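Local coordinates for mannose recognizing lectin (Marasmius oreades, PDB 4TKC), which binds mannose, held here in two separate pockets of a bulb-type lectin chain, consistent with a role in carbohydrate recognition, at residues T82-D87 with A110-N115; G67-Y72 with A78-A83; V94-N97 with L101-Y104. All coordinates share one frame; numbering follows the deposited sequence.

Interactions 2 and 3 are beta hairpins of two different sheets, each carrying part of a mannose pocket: 67-72 with 78-83 holds the beta-anomer, 94-97 with 101-104 the alpha-anomer. Their centres lie about 15 Å apart. Interaction 1 lies between the two hairpins, its centre about 10 Å from that of interaction 2 and about 11 Å from that of interaction 3. It shares T82 and A83 with interaction 2, and T84 OG1 lies 2.6 Å from G67 O there, while W112 CH2 packs 3.6 Å from W80 CZ2. Toward interaction 3 it is tied by the backbone, V111 N lying 2.9 Å from V103 O.

Interaction 1 of 3, residues T82-D87 with A110-N115; sequences TATNGD and AVWHTN. With MAN (alpha-D-mannopyranose), chain D; BMA (beta-D-mannopyranose), chain B.
The methyl of T82 sits over the indole of W112 in a CH-pi contact: CG2 is 3.7 Å from the centroid of the six-membered ring and 17° off its normal. The two side chains cross at about a right angle, and the carbonyl of T82 adds to the contact at the five-membered ring, where O comes within 3.6 Å of W112 CD1. T84 brings a second methyl, whose CG2 lies 3.5 Å from W112 CB, at the root of the indole, and 3.7 Å from V111 CG2. No hydrogen bond crosses between 82-87 and 110-115, so the join is mostly apolar, methyls against the indole and its CB.

Both threonines turn the methyl toward W112 and the hydroxyl away to polar partners. In T82, chi1 of 58° puts OG1 between the backbone N and the carbonyl carbon, leaving CG2 anti to that carbon and directed at the indole. T82 OG1 donates to T84 OG1 over 2.7 Å, and T84 OG1 is bonded to the carbonyl of G67; these bonds fix the rotation of both side chains and so aim their methyls. CG of W112, anti to its backbone N, carries the indole against T82, and the backbone N of T114 lies above the opposite face, toward its rim.

The sugars flank this join. A110 CB is 3.7 Å from C6 of the alpha-mannose, whose O6 stands over the face of the H113 ring, while N85 belongs to the pocket of the beta-mannose.

V111 and W112 together face V103 in a classic beta bulge on strand 109-113, outermost in its sheet in this chain. Against it lies the connection from strand 78-81 to strand 92-95, with T82 and T84 also touching V103 of the adjoining strand 101-105.

Interaction 2 of 3, residues G67-Y72 with A78-A83; sequences GNCVGY and AVWHTA. With BMA (beta-D-mannopyranose), chain B.
N68 reaches both 78-83 and the bound beta-mannose through the two ends of one amide. Its OD1 takes a weak hydrogen bond from A83 N at 2.8 Å, and its ND2 donates to O2 of the sugar at 3.1 Å in a nearly straight bond (166°). Y72, with chi1 near -69° and CG beside its backbone N, carries its ring along the hairpin to O4 of the same sugar, with which OH is hydrogen-bonded at 2.6 Å; Q64 is a further partner of that hydroxyl. V70 lies between them, its CG1 above one face of the Y72 ring, toward the rim, and 3.8 Å from A78 CB. H81 runs side by side with V70, and O6 of the sugar stands over the centre of its imidazole face, 3.2 Å from the ring plane.

On the other side of the hairpin, C69 holds SG anti to its backbone N (chi1 -174°), which sets the sulfur obliquely beside the W80 indole, 4.0 Å from CZ3. The hydroxyl of T82, besides its bond to T84, accepts from C69 N.

The backbone is antiparallel. G71 N donates to W80 O at 2.8 Å, whereas G71 O receives V79 N at 2.7 Å and, weakly, W80 N: V79 and W80 both face G71 in a classic beta bulge that shifts the register by one before Y72 pairs with A78.

Strand 78-81 is outermost in its sheet within this chain, and strand 69-72 separates it from strand 60-63, whose V61 touches both C69 and W80; W51 meets the W80 ring as well.

Interaction 3 of 3, residues V94-N97 with L101-Y104; sequences VCQN and LVVY. With MAN (alpha-D-mannopyranose), chain D.
V94 and V102 form an antiparallel hydrogen-bonded pair, with V94 N donating to V102 O at 2.7 Å and V102 N donating back to V94 O at 3.0 Å. The next pair, C95 with L101, is non-hydrogen-bonded, and there L101 CA approaches V94 O in a CA-H...O contact. Beyond C95, 94-97 leaves the strand.

C95 and L101 share the inward face, where L101 CD1 lies 4.0 Å from C95 CB and the strand 30-34 packs against both. On the other face the ring of Y104 is the hub. V102 CG1 stands over the centre of one ring face, 3.5 Å above its plane, while V94 CG2 abuts the edge at CD2, 3.8 Å away. The extended Q96 meets Y104 from the opposite direction, its amide at the hydroxyl end of the ring and turned 34° from the ring plane. Y104 OH is hydrogen-bonded to O4 of the alpha-mannose at 2.7 Å.

With D98 and N100 of the intervening turn, which also bond the sugar, Q96, V102 and Y104 make up the QXDXNXVXY mannose-binding motif characteristic of bulb-type lectins, laid out on a beta hairpin.

Interaction 1 of 3, residues T82-D87 with A110-N115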
ATOM      1  N   THR A  82      16.004   0.373   5.771  1.00 15.41           N
ATOM      2  CA  THR A  82      16.936  -0.743   5.560  1.00 15.89           C
ATOM      3  C   THR A  82      18.234  -0.339   4.854  1.00 16.32           C
ATOM      4  O   THR A  82      19.229  -1.076   4.916  1.00 19.15           O
ATOM      5  CB  THR A  82      16.269  -1.872   4.780  1.00 14.47           C
ATOM      6  OG1 THR A  82      15.800  -1.330   3.522  1.00 15.17           O
ATOM      7  CG2 THR A  82      15.047  -2.385   5.548  1.00 16.17           C
ATOM      8  N   ALA A  83      18.289   0.862   4.292  1.00 18.22           N
ATOM      9  CA  ALA A  83      19.490   1.349   3.600  1.00 16.39           C
ATOM     10  C   ALA A  83      20.003   0.376   2.537  1.00 18.31           C
ATOM     11  O   ALA A  83      21.199   0.184   2.356  1.00 20.66           O
ATOM     12  CB  ALA A  83      20.581   1.766   4.582  1.00 20.42           C
ATOM     13  N   THR A  84      19.058  -0.142   1.770  1.00 15.81           N
ATOM     14  CA  THR A  84      19.291  -1.133   0.768  1.00 15.47           C
ATOM     15  C   THR A  84      19.260  -0.607  -0.675  1.00 16.39           C
ATOM     16  O   THR A  84      19.318  -1.416  -1.623  1.00 17.95           O
ATOM     17  CB  THR A  84      18.301  -2.293   0.930  1.00 15.72           C
ATOM     18  OG1 THR A  84      16.988  -1.814   1.198  1.00 17.91           O
ATOM     19  CG2 THR A  84      18.711  -3.132   2.093  1.00 14.87           C
ATOM     20  N   ASN A  85      19.250   0.731  -0.814  1.00 17.00           N
ATOM     21  CA  ASN A  85      19.185   1.444  -2.095  1.00 17.66           C
ATOM     22  C   ASN A  85      20.158   0.804  -3.068  1.00 15.74           C
ATOM     23  O   ASN A  85      21.323   0.620  -2.733  1.00 17.63           O
ATOM     24  CB  ASN A  85      19.655   2.915  -1.983  1.00 22.67           C
ATOM     25  CG  ASN A  85      18.863   3.743  -1.015  1.00 22.82           C
ATOM     26  OD1 ASN A  85      18.204   4.745  -1.409  1.00 28.02           O
ATOM     27  ND2 ASN A  85      18.939   3.395   0.243  1.00 20.33           N
ATOM     28  N   GLY A  86      19.687   0.477  -4.250  1.00 17.47           N
ATOM     29  CA  GLY A  86      20.523  -0.031  -5.300  1.00 18.00           C
ATOM     30  C   GLY A  86      19.738  -0.201  -6.588  1.00 17.85           C
ATOM     31  O   GLY A  86      18.535   0.121  -6.671  1.00 19.49           O
ATOM     32  N   ASP A  87      20.411  -0.799  -7.572  1.00 18.36           N
ATOM     33  CA  ASP A  87      19.864  -0.971  -8.918  1.00 19.27           C
ATOM     34  C   ASP A  87      19.525  -2.437  -9.262  1.00 16.96           C
ATOM     35  O   ASP A  87      19.164  -2.725 -10.405  1.00 21.77           O
ATOM     36  CB  ASP A  87      20.852  -0.453  -9.968  1.00 24.72           C
ATOM     37  CG  ASP A  87      21.147   1.023  -9.825  1.00 32.21           C
ATOM     38  OD1 ASP A  87      20.193   1.821  -9.728  1.00 39.61           O
ATOM     39  OD2 ASP A  87      22.346   1.388  -9.863  1.00 40.80           O
ATOM     40  N   ALA A 110      19.706 -11.796  -0.543  1.00 17.11           N
ATOM     41  CA  ALA A 110      19.318 -11.120   0.675  1.00 15.25           C
ATOM     42  C   ALA A 110      20.290  -9.975   0.861  1.00 18.02           C
ATOM     43  O   ALA A 110      21.513 -10.215   0.922  1.00 22.69           O
ATOM     44  CB  ALA A 110      19.331 -12.078   1.884  1.00 18.15           C
ATOM     45  N   VAL A 111      19.776  -8.741   0.936  1.00 16.88           N
ATOM     46  CA  VAL A 111      20.613  -7.569   1.202  1.00 17.44           C
ATOM     47  C   VAL A 111      20.346  -6.881   2.557  1.00 15.71           C
ATOM     48  O   VAL A 111      21.050  -5.951   2.954  1.00 18.40           O
ATOM     49  CB  VAL A 111      20.497  -6.523   0.064  1.00 17.21           C
ATOM     50  CG1 VAL A 111      21.065  -7.092  -1.213  1.00 18.03           C
ATOM     51  CG2 VAL A 111      19.050  -6.050  -0.222  1.00 18.04           C
ATOM     52  N   TRP A 112      19.342  -7.373   3.261  1.00 16.78           N
ATOM     53  CA  TRP A 112      19.029  -6.929   4.606  1.00 17.17           C
ATOM     54  C   TRP A 112      18.088  -7.961   5.238  1.00 15.93           C
ATOM     55  O   TRP A 112      17.280  -8.621   4.565  1.00 17.89           O
ATOM     56  CB  TRP A 112      18.373  -5.542   4.608  1.00 19.84           C
ATOM     57  CG  TRP A 112      18.044  -5.000   5.967  1.00 18.14           C
ATOM     58  CD1 TRP A 112      18.794  -4.136   6.696  1.00 20.78           C
ATOM     59  CD2 TRP A 112      16.851  -5.242   6.742  1.00 18.07           C
ATOM     60  NE1 TRP A 112      18.184  -3.868   7.889  1.00 21.05           N
ATOM     61  CE2 TRP A 112      16.979  -4.515   7.935  1.00 18.10           C
ATOM     62  CE3 TRP A 112      15.725  -6.054   6.572  1.00 16.61           C
ATOM     63  CZ2 TRP A 112      15.999  -4.538   8.933  1.00 19.30           C
ATOM     64  CZ3 TRP A 112      14.779  -6.080   7.547  1.00 18.73           C
ATOM     65  CH2 TRP A 112      14.901  -5.303   8.706  1.00 19.43           C
ATOM     66  N   HIS A 113      18.263  -8.179   6.530  1.00 16.85           N
ATOM     67  CA  HIS A 113      17.357  -9.045   7.239  1.00 16.31           C
ATOM     68  C   HIS A 113      17.284  -8.676   8.711  1.00 16.40           C
ATOM     69  O   HIS A 113      18.209  -8.038   9.287  1.00 22.01           O
ATOM     70  CB  HIS A 113      17.700 -10.523   6.984  1.00 22.63           C
ATOM     71  CG  HIS A 113      18.904 -11.028   7.721  1.00 31.87           C
ATOM     72  ND1 HIS A 113      20.145 -10.431   7.633  1.00 60.52           N
ATOM     73  CD2 HIS A 113      19.064 -12.108   8.522  1.00 34.61           C
ATOM     74  CE1 HIS A 113      21.011 -11.114   8.370  1.00 62.65           C
ATOM     75  NE2 HIS A 113      20.366 -12.102   8.960  1.00 71.60           N
ATOM     76  N   THR A 114      16.214  -9.137   9.338  1.00 16.62           N
ATOM     77  CA  THR A 114      16.046  -8.939  10.763  1.00 18.68           C
ATOM     78  C   THR A 114      16.958  -9.856  11.597  1.00 18.08           C
ATOM     79  O   THR A 114      17.096  -9.642  12.800  1.00 20.42           O
ATOM     80  CB  THR A 114      14.556  -9.104  11.210  1.00 19.16           C
ATOM     81  OG1 THR A 114      14.015 -10.312  10.702  1.00 16.70           O
ATOM     82  CG2 THR A 114      13.705  -7.894  10.758  1.00 17.72           C
ATOM     83  N   ASN A 115      17.415 -10.957  10.999  1.00 17.56           N
ATOM     84  CA  ASN A 115      18.180 -11.988  11.714  1.00 18.29           C
ATOM     85  C   ASN A 115      17.292 -12.539  12.813  1.00 19.13           C
ATOM     86  O   ASN A 115      17.784 -12.766  13.928  1.00 20.36           O
ATOM     87  CB  ASN A 115      19.520 -11.472  12.300  1.00 20.77           C
ATOM     88  CG  ASN A 115      20.353 -12.602  12.922  1.00 27.33           C
ATOM     89  OD1 ASN A 115      20.377 -13.692  12.352  1.00 29.54           O
ATOM     90  ND2 ASN A 115      20.990 -12.382  14.117  1.00 32.72           N
TER
HETATM   91  C1  MAN D 203      18.375 -17.266   6.557  1.00 18.99           C
HETATM   92  C2  MAN D 203      17.015 -17.535   5.925  1.00 20.18           C
HETATM   93  C3  MAN D 203      17.077 -17.136   4.453  1.00 18.07           C
HETATM   94  C4  MAN D 203      17.519 -15.669   4.320  1.00 17.41           C
HETATM   95  C5  MAN D 203      18.865 -15.471   5.024  1.00 18.32           C
HETATM   96  C6  MAN D 203      19.256 -14.015   5.057  1.00 18.97           C
HETATM   97  O1  MAN D 203      19.348 -18.139   6.021  1.00 22.40           O
HETATM   98  O2  MAN D 203      16.056 -16.811   6.644  1.00 16.87           O
HETATM   99  O3  MAN D 203      15.790 -17.299   3.900  1.00 17.98           O
HETATM  100  O4  MAN D 203      17.612 -15.331   2.946  1.00 17.45           O
HETATM  101  O5  MAN D 203      18.812 -15.946   6.369  1.00 18.61           O
HETATM  102  O6  MAN D 203      20.575 -13.882   5.542  1.00 24.91           O
HETATM  103  C1  BMA B 201      16.745   7.911   0.877  1.00 28.12           C
HETATM  104  C2  BMA B 201      15.548   7.511   0.019  1.00 23.92           C
HETATM  105  C3  BMA B 201      14.339   8.238   0.582  1.00 26.76           C
HETATM  106  C4  BMA B 201      14.171   7.958   2.085  1.00 30.71           C
HETATM  107  C5  BMA B 201      15.454   8.261   2.864  1.00 31.78           C
HETATM  108  C6  BMA B 201      15.265   7.959   4.351  1.00 32.79           C
HETATM  109  O1  BMA B 201      17.870   7.242   0.300  1.00 29.53           O
HETATM  110  O2  BMA B 201      15.388   6.087  -0.000  1.00 25.95           O
HETATM  111  O3  BMA B 201      13.195   7.837  -0.177  1.00 26.37           O
HETATM  112  O4  BMA B 201      13.112   8.750   2.628  1.00 31.00           O
HETATM  113  O5  BMA B 201      16.510   7.516   2.243  1.00 40.78           O
HETATM  114  O6  BMA B 201      16.375   7.269   4.951  1.00 44.55           O

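Interaction 2 of 3, residues G67-Y72 with A78-A83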
ATOM      1  N   GLY A  67      14.930   0.745  -4.031  1.00 16.28           N
ATOM      2  CA  GLY A  67      15.509  -0.405  -3.307  1.00 16.60           C
ATOM      3  C   GLY A  67      15.449  -0.232  -1.815  1.00 15.75           C
ATOM      4  O   GLY A  67      15.824  -1.152  -1.087  1.00 17.34           O
ATOM      5  N   ASN A  68      15.238   0.978  -1.337  1.00 14.26           N
ATOM      6  CA  ASN A  68      15.165   1.249   0.097  1.00 14.43           C
ATOM      7  C   ASN A  68      13.807   0.864   0.643  1.00 14.53           C
ATOM      8  O   ASN A  68      12.804   1.181   0.013  1.00 16.59           O
ATOM      9  CB  ASN A  68      15.503   2.710   0.442  1.00 13.99           C
ATOM     10  CG  ASN A  68      16.128   2.893   1.828  1.00 17.53           C
ATOM     11  OD1 ASN A  68      16.411   1.933   2.573  1.00 18.36           O
ATOM     12  ND2 ASN A  68      16.354   4.171   2.183  1.00 20.51           N
ATOM     13  N   CYS A  69      13.770   0.191   1.793  1.00 13.97           N
ATOM     14  CA  CYS A  69      12.544  -0.093   2.513  1.00 14.64           C
ATOM     15  C   CYS A  69      12.429   0.824   3.722  1.00 15.28           C
ATOM     16  O   CYS A  69      13.319   0.842   4.567  1.00 15.95           O
ATOM     17  CB  CYS A  69      12.462  -1.564   2.943  1.00 17.27           C
ATOM     18  SG  CYS A  69      10.880  -1.980   3.695  1.00 18.34           S
ATOM     19  N   VAL A  70      11.371   1.655   3.748  1.00 16.62           N
ATOM     20  CA  VAL A  70      11.361   2.830   4.598  1.00 13.88           C
ATOM     21  C   VAL A  70      10.071   2.881   5.371  1.00 13.21           C
ATOM     22  O   VAL A  70       8.994   2.814   4.778  1.00 15.45           O
ATOM     23  CB  VAL A  70      11.606   4.136   3.814  1.00 16.29           C
ATOM     24  CG1 VAL A  70      11.876   5.278   4.768  1.00 16.61           C
ATOM     25  CG2 VAL A  70      12.772   3.983   2.844  1.00 15.41           C
ATOM     26  N   GLY A  71      10.173   3.170   6.666  1.00 13.52           N
ATOM     27  CA  GLY A  71       9.017   3.502   7.493  1.00 13.64           C
ATOM     28  C   GLY A  71       8.947   5.021   7.647  1.00 14.42           C
ATOM     29  O   GLY A  71       9.978   5.703   7.742  1.00 16.36           O
ATOM     30  N   TYR A  72       7.725   5.564   7.461  1.00 14.14           N
ATOM     31  CA  TYR A  72       7.477   7.019   7.506  1.00 15.14           C
ATOM     32  C   TYR A  72       6.459   7.374   8.568  1.00 14.66           C
ATOM     33  O   TYR A  72       5.502   6.636   8.781  1.00 15.82           O
ATOM     34  CB  TYR A  72       7.000   7.545   6.142  1.00 14.25           C
ATOM     35  CG  TYR A  72       8.022   7.535   5.036  1.00 15.62           C
ATOM     36  CD1 TYR A  72       8.924   8.564   4.896  1.00 15.10           C
ATOM     37  CD2 TYR A  72       8.074   6.495   4.095  1.00 16.51           C
ATOM     38  CE1 TYR A  72       9.883   8.557   3.900  1.00 15.66           C
ATOM     39  CE2 TYR A  72       9.020   6.488   3.085  1.00 14.93           C
ATOM     40  CZ  TYR A  72       9.908   7.530   2.965  1.00 14.89           C
ATOM     41  OH  TYR A  72      10.884   7.512   2.023  1.00 16.15           O
ATOM     42  N   ALA A  78      11.143   9.997   7.537  1.00 14.00           N
ATOM     43  CA  ALA A  78      11.606   8.604   7.700  1.00 15.83           C
ATOM     44  C   ALA A  78      11.907   8.249   9.161  1.00 14.59           C
ATOM     45  O   ALA A  78      12.544   9.036   9.845  1.00 18.32           O
ATOM     46  CB  ALA A  78      12.809   8.343   6.810  1.00 16.53           C
ATOM     47  N   VAL A  79      11.258   7.199   9.652  1.00 15.37           N
ATOM     48  CA  VAL A  79      11.525   6.731  11.011  1.00 15.62           C
ATOM     49  C   VAL A  79      12.277   5.401  11.055  1.00 15.36           C
ATOM     50  O   VAL A  79      12.683   4.948  12.126  1.00 18.83           O
ATOM     51  CB  VAL A  79      10.249   6.609  11.875  1.00 16.20           C
ATOM     52  CG1 VAL A  79       9.519   7.954  11.964  1.00 17.99           C
ATOM     53  CG2 VAL A  79       9.326   5.522  11.329  1.00 20.13           C
ATOM     54  N   TRP A  80      12.472   4.773   9.903  1.00 15.75           N
ATOM     55  CA  TRP A  80      13.201   3.470   9.816  1.00 14.86           C
ATOM     56  C   TRP A  80      13.607   3.262   8.371  1.00 14.54           C
ATOM     57  O   TRP A  80      12.852   3.642   7.469  1.00 15.77           O
ATOM     58  CB  TRP A  80      12.283   2.317  10.189  1.00 16.92           C
ATOM     59  CG  TRP A  80      12.877   0.947   9.861  1.00 17.71           C
ATOM     60  CD1 TRP A  80      14.046   0.400  10.342  1.00 20.10           C
ATOM     61  CD2 TRP A  80      12.275  -0.043   9.024  1.00 15.56           C
ATOM     62  NE1 TRP A  80      14.228  -0.850   9.783  1.00 19.34           N
ATOM     63  CE2 TRP A  80      13.140  -1.167   9.011  1.00 17.93           C
ATOM     64  CE3 TRP A  80      11.051  -0.093   8.298  1.00 19.35           C
ATOM     65  CZ2 TRP A  80      12.858  -2.315   8.288  1.00 16.62           C
ATOM     66  CZ3 TRP A  80      10.742  -1.258   7.619  1.00 17.81           C
ATOM     67  CH2 TRP A  80      11.655  -2.374   7.635  1.00 19.36           C
ATOM     68  N   HIS A  81      14.797   2.776   8.082  1.00 15.91           N
ATOM     69  CA  HIS A  81      15.111   2.378   6.729  1.00 16.15           C
ATOM     70  C   HIS A  81      16.159   1.282   6.718  1.00 16.29           C
ATOM     71  O   HIS A  81      16.996   1.183   7.617  1.00 18.60           O
ATOM     72  CB  HIS A  81      15.501   3.589   5.863  1.00 24.48           C
ATOM     73  CG  HIS A  81      16.674   4.341   6.376  1.00 24.33           C
ATOM     74  ND1 HIS A  81      17.928   4.243   5.805  1.00 50.59           N
ATOM     75  CD2 HIS A  81      16.795   5.203   7.410  1.00 25.08           C
ATOM     76  CE1 HIS A  81      18.772   5.017   6.466  1.00 30.71           C
ATOM     77  NE2 HIS A  81      18.118   5.579   7.469  1.00 52.99           N
ATOM     78  N   THR A  82      16.004   0.373   5.771  1.00 15.41           N
ATOM     79  CA  THR A  82      16.936  -0.743   5.560  1.00 15.89           C
ATOM     80  C   THR A  82      18.234  -0.339   4.854  1.00 16.32           C
ATOM     81  O   THR A  82      19.229  -1.076   4.916  1.00 19.15           O
ATOM     82  CB  THR A  82      16.269  -1.872   4.780  1.00 14.47           C
ATOM     83  OG1 THR A  82      15.800  -1.330   3.522  1.00 15.17           O
ATOM     84  CG2 THR A  82      15.047  -2.385   5.548  1.00 16.17           C
ATOM     85  N   ALA A  83      18.289   0.862   4.292  1.00 18.22           N
ATOM     86  CA  ALA A  83      19.490   1.349   3.600  1.00 16.39           C
ATOM     87  C   ALA A  83      20.003   0.376   2.537  1.00 18.31           C
ATOM     88  O   ALA A  83      21.199   0.184   2.356  1.00 20.66           O
ATOM     89  CB  ALA A  83      20.581   1.766   4.582  1.00 20.42           C
TER
HETATM   90  C1  BMA B 201      16.745   7.911   0.877  1.00 28.12           C
HETATM   91  C2  BMA B 201      15.548   7.511   0.019  1.00 23.92           C
HETATM   92  C3  BMA B 201      14.339   8.238   0.582  1.00 26.76           C
HETATM   93  C4  BMA B 201      14.171   7.958   2.085  1.00 30.71           C
HETATM   94  C5  BMA B 201      15.454   8.261   2.864  1.00 31.78           C
HETATM   95  C6  BMA B 201      15.265   7.959   4.351  1.00 32.79           C
HETATM   96  O1  BMA B 201      17.870   7.242   0.300  1.00 29.53           O
HETATM   97  O2  BMA B 201      15.388   6.087  -0.000  1.00 25.95           O
HETATM   98  O3  BMA B 201      13.195   7.837  -0.177  1.00 26.37           O
HETATM   99  O4  BMA B 201      13.112   8.750   2.628  1.00 31.00           O
HETATM  100  O5  BMA B 201      16.510   7.516   2.243  1.00 40.78           O
HETATM  101  O6  BMA B 201      16.375   7.269   4.951  1.00 44.55           O

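Interaction 3 of 3, residues V94-N97 with L101-Y104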
ATOM      1  N   VAL A  94      10.194  -9.707   2.289  1.00 13.69           N
ATOM      2  CA  VAL A  94       9.473 -10.943   2.479  1.00 13.59           C
ATOM      3  C   VAL A  94       9.416 -11.343   3.962  1.00 14.20           C
ATOM      4  O   VAL A  94      10.467 -11.432   4.665  1.00 16.42           O
ATOM      5  CB  VAL A  94      10.097 -12.121   1.678  1.00 15.51           C
ATOM      6  CG1 VAL A  94       9.257 -13.370   1.823  1.00 16.78           C
ATOM      7  CG2 VAL A  94      10.201 -11.766   0.204  1.00 14.69           C
ATOM      8  N   CYS A  95       8.213 -11.674   4.418  1.00 13.51           N
ATOM      9  CA  CYS A  95       7.943 -12.124   5.795  1.00 16.00           C
ATOM     10  C   CYS A  95       7.881 -13.651   5.714  1.00 17.10           C
ATOM     11  O   CYS A  95       6.876 -14.208   5.219  1.00 15.92           O
ATOM     12  CB  CYS A  95       6.602 -11.537   6.290  1.00 16.51           C
ATOM     13  SG  CYS A  95       6.176 -11.930   8.002  1.00 17.85           S
ATOM     14  N   GLN A  96       8.951 -14.313   6.194  1.00 15.47           N
ATOM     15  CA  GLN A  96       9.116 -15.757   5.923  1.00 16.76           C
ATOM     16  C   GLN A  96       8.605 -16.638   7.078  1.00 14.36           C
ATOM     17  O   GLN A  96       8.545 -16.188   8.243  1.00 16.35           O
ATOM     18  CB  GLN A  96      10.597 -16.074   5.667  1.00 15.73           C
ATOM     19  CG  GLN A  96      11.148 -15.400   4.427  1.00 17.62           C
ATOM     20  CD  GLN A  96      12.603 -15.672   4.107  1.00 18.56           C
ATOM     21  OE1 GLN A  96      13.365 -16.214   4.963  1.00 20.61           O
ATOM     22  NE2 GLN A  96      12.959 -15.559   2.864  1.00 16.14           N
ATOM     23  N   ASN A  97       8.270 -17.885   6.725  1.00 15.66           N
ATOM     24  CA  ASN A  97       7.869 -18.870   7.707  1.00 16.94           C
ATOM     25  C   ASN A  97       8.950 -19.143   8.773  1.00 18.36           C
ATOM     26  O   ASN A  97       8.599 -19.408   9.915  1.00 18.48           O
ATOM     27  CB  ASN A  97       7.546 -20.215   7.058  1.00 16.52           C
ATOM     28  CG  ASN A  97       6.317 -20.197   6.191  1.00 17.85           C
ATOM     29  OD1 ASN A  97       5.447 -19.322   6.301  1.00 21.74           O
ATOM     30  ND2 ASN A  97       6.220 -21.191   5.325  1.00 20.89           N
ATOM     31  N   LEU A 101      12.644 -11.628   8.392  1.00 15.38           N
ATOM     32  CA  LEU A 101      12.029 -10.601   7.491  1.00 15.35           C
ATOM     33  C   LEU A 101      13.237 -10.133   6.672  1.00 17.46           C
ATOM     34  O   LEU A 101      14.247  -9.650   7.224  1.00 15.96           O
ATOM     35  CB  LEU A 101      11.445  -9.498   8.332  1.00 16.75           C
ATOM     36  CG  LEU A 101      10.787  -8.371   7.491  1.00 17.45           C
ATOM     37  CD1 LEU A 101       9.461  -8.814   6.897  1.00 15.69           C
ATOM     38  CD2 LEU A 101      10.625  -7.138   8.365  1.00 17.95           C
ATOM     39  N   VAL A 102      13.113 -10.235   5.346  1.00 15.14           N
ATOM     40  CA  VAL A 102      14.221 -10.113   4.448  1.00 13.94           C
ATOM     41  C   VAL A 102      13.913  -9.150   3.280  1.00 13.89           C
ATOM     42  O   VAL A 102      12.870  -9.290   2.629  1.00 15.30           O
ATOM     43  CB  VAL A 102      14.640 -11.499   3.867  1.00 16.10           C
ATOM     44  CG1 VAL A 102      15.948 -11.394   3.102  1.00 14.69           C
ATOM     45  CG2 VAL A 102      14.771 -12.571   4.952  1.00 15.24           C
ATOM     46  N   VAL A 103      14.858  -8.239   3.004  1.00 14.33           N
ATOM     47  CA  VAL A 103      14.849  -7.470   1.725  1.00 14.74           C
ATOM     48  C   VAL A 103      15.717  -8.238   0.746  1.00 15.71           C
ATOM     49  O   VAL A 103      16.932  -8.432   0.985  1.00 17.37           O
ATOM     50  CB  VAL A 103      15.393  -6.041   1.853  1.00 15.19           C
ATOM     51  CG1 VAL A 103      15.394  -5.383   0.478  1.00 16.04           C
ATOM     52  CG2 VAL A 103      14.564  -5.213   2.842  1.00 15.07           C
ATOM     53  N   TYR A 104      15.082  -8.781  -0.271  1.00 15.09           N
ATOM     54  CA  TYR A 104      15.722  -9.460  -1.369  1.00 16.18           C
ATOM     55  C   TYR A 104      15.886  -8.542  -2.578  1.00 14.87           C
ATOM     56  O   TYR A 104      14.921  -7.848  -2.989  1.00 16.41           O
ATOM     57  CB  TYR A 104      14.906 -10.677  -1.802  1.00 15.89           C
ATOM     58  CG  TYR A 104      14.994 -11.875  -0.865  1.00 16.12           C
ATOM     59  CD1 TYR A 104      16.152 -12.672  -0.792  1.00 16.21           C
ATOM     60  CD2 TYR A 104      13.952 -12.177  -0.022  1.00 14.93           C
ATOM     61  CE1 TYR A 104      16.215 -13.737   0.074  1.00 16.72           C
ATOM     62  CE2 TYR A 104      14.004 -13.276   0.812  1.00 14.98           C
ATOM     63  CZ  TYR A 104      15.152 -14.030   0.876  1.00 17.61           C
ATOM     64  OH  TYR A 104      15.254 -15.107   1.746  1.00 16.70           O
TER
HETATM   65  C1  MAN D 203      18.375 -17.266   6.557  1.00 18.99           C
HETATM   66  C2  MAN D 203      17.015 -17.535   5.925  1.00 20.18           C
HETATM   67  C3  MAN D 203      17.077 -17.136   4.453  1.00 18.07           C
HETATM   68  C4  MAN D 203      17.519 -15.669   4.320  1.00 17.41           C
HETATM   69  C5  MAN D 203      18.865 -15.471   5.024  1.00 18.32           C
HETATM   70  C6  MAN D 203      19.256 -14.015   5.057  1.00 18.97           C
HETATM   71  O1  MAN D 203      19.348 -18.139   6.021  1.00 22.40           O
HETATM   72  O2  MAN D 203      16.056 -16.811   6.644  1.00 16.87           O
HETATM   73  O3  MAN D 203      15.790 -17.299   3.900  1.00 17.98           O
HETATM   74  O4  MAN D 203      17.612 -15.331   2.946  1.00 17.45           O
HETATM   75  O5  MAN D 203      18.812 -15.946   6.369  1.00 18.61           O
HETATM   76  O6  MAN D 203      20.575 -13.882   5.542  1.00 24.91           O